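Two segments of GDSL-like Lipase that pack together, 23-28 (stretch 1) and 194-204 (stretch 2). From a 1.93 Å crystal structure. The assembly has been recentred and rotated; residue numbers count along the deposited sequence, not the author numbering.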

# COMPACT_ATOMS: atom_id res chain seq x y z
N SER A 23 0.43 11.69 15.07
CA SER A 23 -0.40 10.49 14.97
C SER A 23 0.44 9.23 15.21
O SER A 23 1.64 9.33 15.47
CB SER A 23 -1.10 10.44 13.62
OG SER A 23 -0.17 10.46 12.54
N ASN A 24 -0.20 8.05 15.14
CA ASN A 24 0.46 6.78 15.42
C ASN A 24 1.01 6.15 14.13
O ASN A 24 2.20 6.28 13.84
CB ASN A 24 -0.51 5.86 16.17
CG ASN A 24 0.03 4.49 16.50
OD1 ASN A 24 1.20 4.31 16.81
ND2 ASN A 24 -0.82 3.50 16.45
N VAL A 25 0.15 5.46 13.36
CA VAL A 25 0.53 4.79 12.12
C VAL A 25 -0.46 5.15 11.03
O VAL A 25 -1.67 5.04 11.23
CB VAL A 25 0.62 3.23 12.27
CG1 VAL A 25 1.01 2.57 10.96
CG2 VAL A 25 1.58 2.81 13.39
N VAL A 26 0.06 5.54 9.88
CA VAL A 26 -0.74 5.87 8.72
C VAL A 26 -0.60 4.72 7.71
O VAL A 26 0.51 4.26 7.46
CB VAL A 26 -0.31 7.24 8.13
CG1 VAL A 26 -0.88 7.46 6.72
CG2 VAL A 26 -0.71 8.38 9.06
N PHE A 27 -1.73 4.25 7.17
CA PHE A 27 -1.74 3.22 6.12
C PHE A 27 -1.91 3.93 4.79
O PHE A 27 -2.98 4.49 4.51
CB PHE A 27 -2.85 2.17 6.36
CG PHE A 27 -2.50 1.05 7.32
CD1 PHE A 27 -2.17 1.33 8.64
CD2 PHE A 27 -2.54 -0.28 6.92
CE1 PHE A 27 -1.83 0.30 9.52
CE2 PHE A 27 -2.23 -1.31 7.81
CZ PHE A 27 -1.89 -1.01 9.11
N MSE A 28 -0.84 3.94 3.99
CA MSE A 28 -0.81 4.56 2.66
C MSE A 28 -1.02 3.44 1.63
O MSE A 28 -0.36 2.39 1.69
CB MSE A 28 0.55 5.30 2.49
CG MSE A 28 0.83 5.88 1.11
SE MSE A 28 -0.64 6.99 0.41
CE MSE A 28 -0.92 8.14 1.80
N ILE A 194 -0.32 -10.42 10.21
CA ILE A 194 1.06 -10.16 9.77
C ILE A 194 1.47 -8.69 10.01
O ILE A 194 2.56 -8.45 10.53
CB ILE A 194 1.23 -10.57 8.28
CG1 ILE A 194 0.97 -12.09 8.10
CG2 ILE A 194 2.63 -10.19 7.75
CD1 ILE A 194 0.67 -12.49 6.70
N VAL A 195 0.62 -7.72 9.62
CA VAL A 195 0.96 -6.30 9.75
C VAL A 195 0.96 -5.87 11.23
O VAL A 195 1.79 -5.04 11.60
CB VAL A 195 0.08 -5.38 8.85
CG1 VAL A 195 -1.33 -5.17 9.41
CG2 VAL A 195 0.78 -4.06 8.58
N LEU A 196 0.08 -6.44 12.08
CA LEU A 196 0.06 -6.08 13.50
C LEU A 196 1.37 -6.51 14.18
O LEU A 196 1.90 -5.76 14.98
CB LEU A 196 -1.14 -6.68 14.25
CG LEU A 196 -2.50 -5.99 14.04
CD1 LEU A 196 -3.58 -6.77 14.74
CD2 LEU A 196 -2.49 -4.54 14.53
N GLU A 197 1.88 -7.70 13.83
CA GLU A 197 3.14 -8.24 14.36
C GLU A 197 4.32 -7.36 13.91
O GLU A 197 5.18 -7.05 14.72
CB GLU A 197 3.32 -9.70 13.90
CG GLU A 197 4.25 -10.53 14.77
CD GLU A 197 4.26 -12.02 14.46
OE1 GLU A 197 3.21 -12.55 14.02
OE2 GLU A 197 5.30 -12.66 14.70
N ALA A 198 4.32 -6.92 12.63
CA ALA A 198 5.36 -6.05 12.08
C ALA A 198 5.35 -4.66 12.75
O ALA A 198 6.41 -4.16 13.11
CB ALA A 198 5.18 -5.90 10.59
N ILE A 199 4.15 -4.06 12.94
CA ILE A 199 4.00 -2.74 13.58
C ILE A 199 4.48 -2.80 15.04
O ILE A 199 5.23 -1.92 15.46
CB ILE A 199 2.54 -2.20 13.45
CG1 ILE A 199 2.25 -1.76 12.00
CG2 ILE A 199 2.26 -1.05 14.44
CD1 ILE A 199 0.75 -1.71 11.62
N HIS A 200 4.04 -3.82 15.81
CA HIS A 200 4.39 -3.95 17.23
C HIS A 200 5.90 -4.17 17.44
O HIS A 200 6.41 -3.74 18.46
CB HIS A 200 3.56 -5.05 17.93
CG HIS A 200 2.08 -4.80 17.92
ND1 HIS A 200 1.17 -5.84 18.02
CD2 HIS A 200 1.39 -3.64 17.77
CE1 HIS A 200 -0.03 -5.29 17.95
NE2 HIS A 200 0.05 -3.97 17.79
N LYS A 201 6.60 -4.78 16.47
CA LYS A 201 8.04 -4.98 16.56
C LYS A 201 8.81 -3.70 16.13
O LYS A 201 9.90 -3.47 16.65
CB LYS A 201 8.50 -6.23 15.76
CG LYS A 201 8.53 -6.13 14.24
N THR A 202 8.22 -2.86 15.24
CA THR A 202 8.81 -1.62 14.70
C THR A 202 8.50 -0.37 15.55
O THR A 202 9.38 0.49 15.71
CB THR A 202 8.30 -1.40 13.26
OG1 THR A 202 8.43 -2.61 12.52
CG2 THR A 202 9.03 -0.27 12.52
N VAL A 203 7.24 -0.22 15.99
CA VAL A 203 6.72 0.96 16.68
C VAL A 203 6.52 0.67 18.15
O VAL A 203 5.78 -0.25 18.51
CB VAL A 203 5.39 1.46 16.03
CG1 VAL A 203 4.99 2.83 16.56
CG2 VAL A 203 5.47 1.47 14.51
N LYS A 204 7.12 1.49 19.01
CA LYS A 204 6.99 1.34 20.46
C LYS A 204 6.41 2.61 21.10
O LYS A 204 6.54 3.70 20.49
CB LYS A 204 8.34 0.97 21.11
CG LYS A 204 9.04 -0.25 20.51
CD LYS A 204 8.42 -1.57 20.94
CE LYS A 204 9.06 -2.72 20.20
NZ LYS A 204 8.47 -4.02 20.60
OXT LYS A 204 5.80 2.50 22.19

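No hydrogen bond crosses between these two stretches: a β-strand near the start of the chain and the helix near its C-terminal end are held together mainly by apolar side chains, with just 209 Å² of surface buried in total. The residues that touch lie at least 168 positions apart in sequence, so the contact ties the C-terminal end of the chain back to an early strand.

The strand, which includes residues 25–28, and the helix, residues 194–202, run in roughly opposed directions, their N-to-C vectors making an angle of 137°. Their axes come no nearer than 11.9 Å, a spacing that keeps the two backbones apart and leaves the gap to be filled by side chains. The closest CA atoms in register reflect this: V25 CA lies 8.4 Å from I199 CA, and F27 CA lies 10.5 Å from V195 CA. The alternation of the strand selects V25 and F27 for the contact, while the side chains of V26 and M28, a selenomethionine, remain out of reach. On the helix, V195 and I199 are one turn apart and both point toward the strand.

I199 meets both V25 and F27. I199 CG2 packs against V25 CG2 at 4.1 Å, and I199 CD1 reaches F27 CZ at 3.7 Å, the shortest contact between the stretches. The CA-to-CB bond of F27 points sideways, yet the length of the ring brings its tip to the helix, where F27 CZ also meets V195 CG2 at 4.1 Å. Both methyl groups approach the ring obliquely. These are van der Waals contacts between buried apolar groups.

Beyond the helix, V203 extends the apolar patch. It is the first residue to leave helical geometry, but its amide is still tethered to the last turn, with V203 N donating to I199 O at 2.7 Å. Its side chain points toward the strand, placing V203 CG2 4.3 Å from V25 CG2, so that V25 CG2 touches both I199 and V203. The other methyl, V203 CG1, lies 4.1 Å from N24 OD1, a van der Waals approach, since a methyl group offers the oxygen no hydrogen bond; N24 ND2 is hydrogen-bonded elsewhere in the structure.

The helix supplies its own polar bonding. I199 N donates to V195 O at 2.9 Å, linking the two residues that meet F27, and T202 OG1 donates to A198 O at 2.6 Å and also bonds elsewhere in the structure.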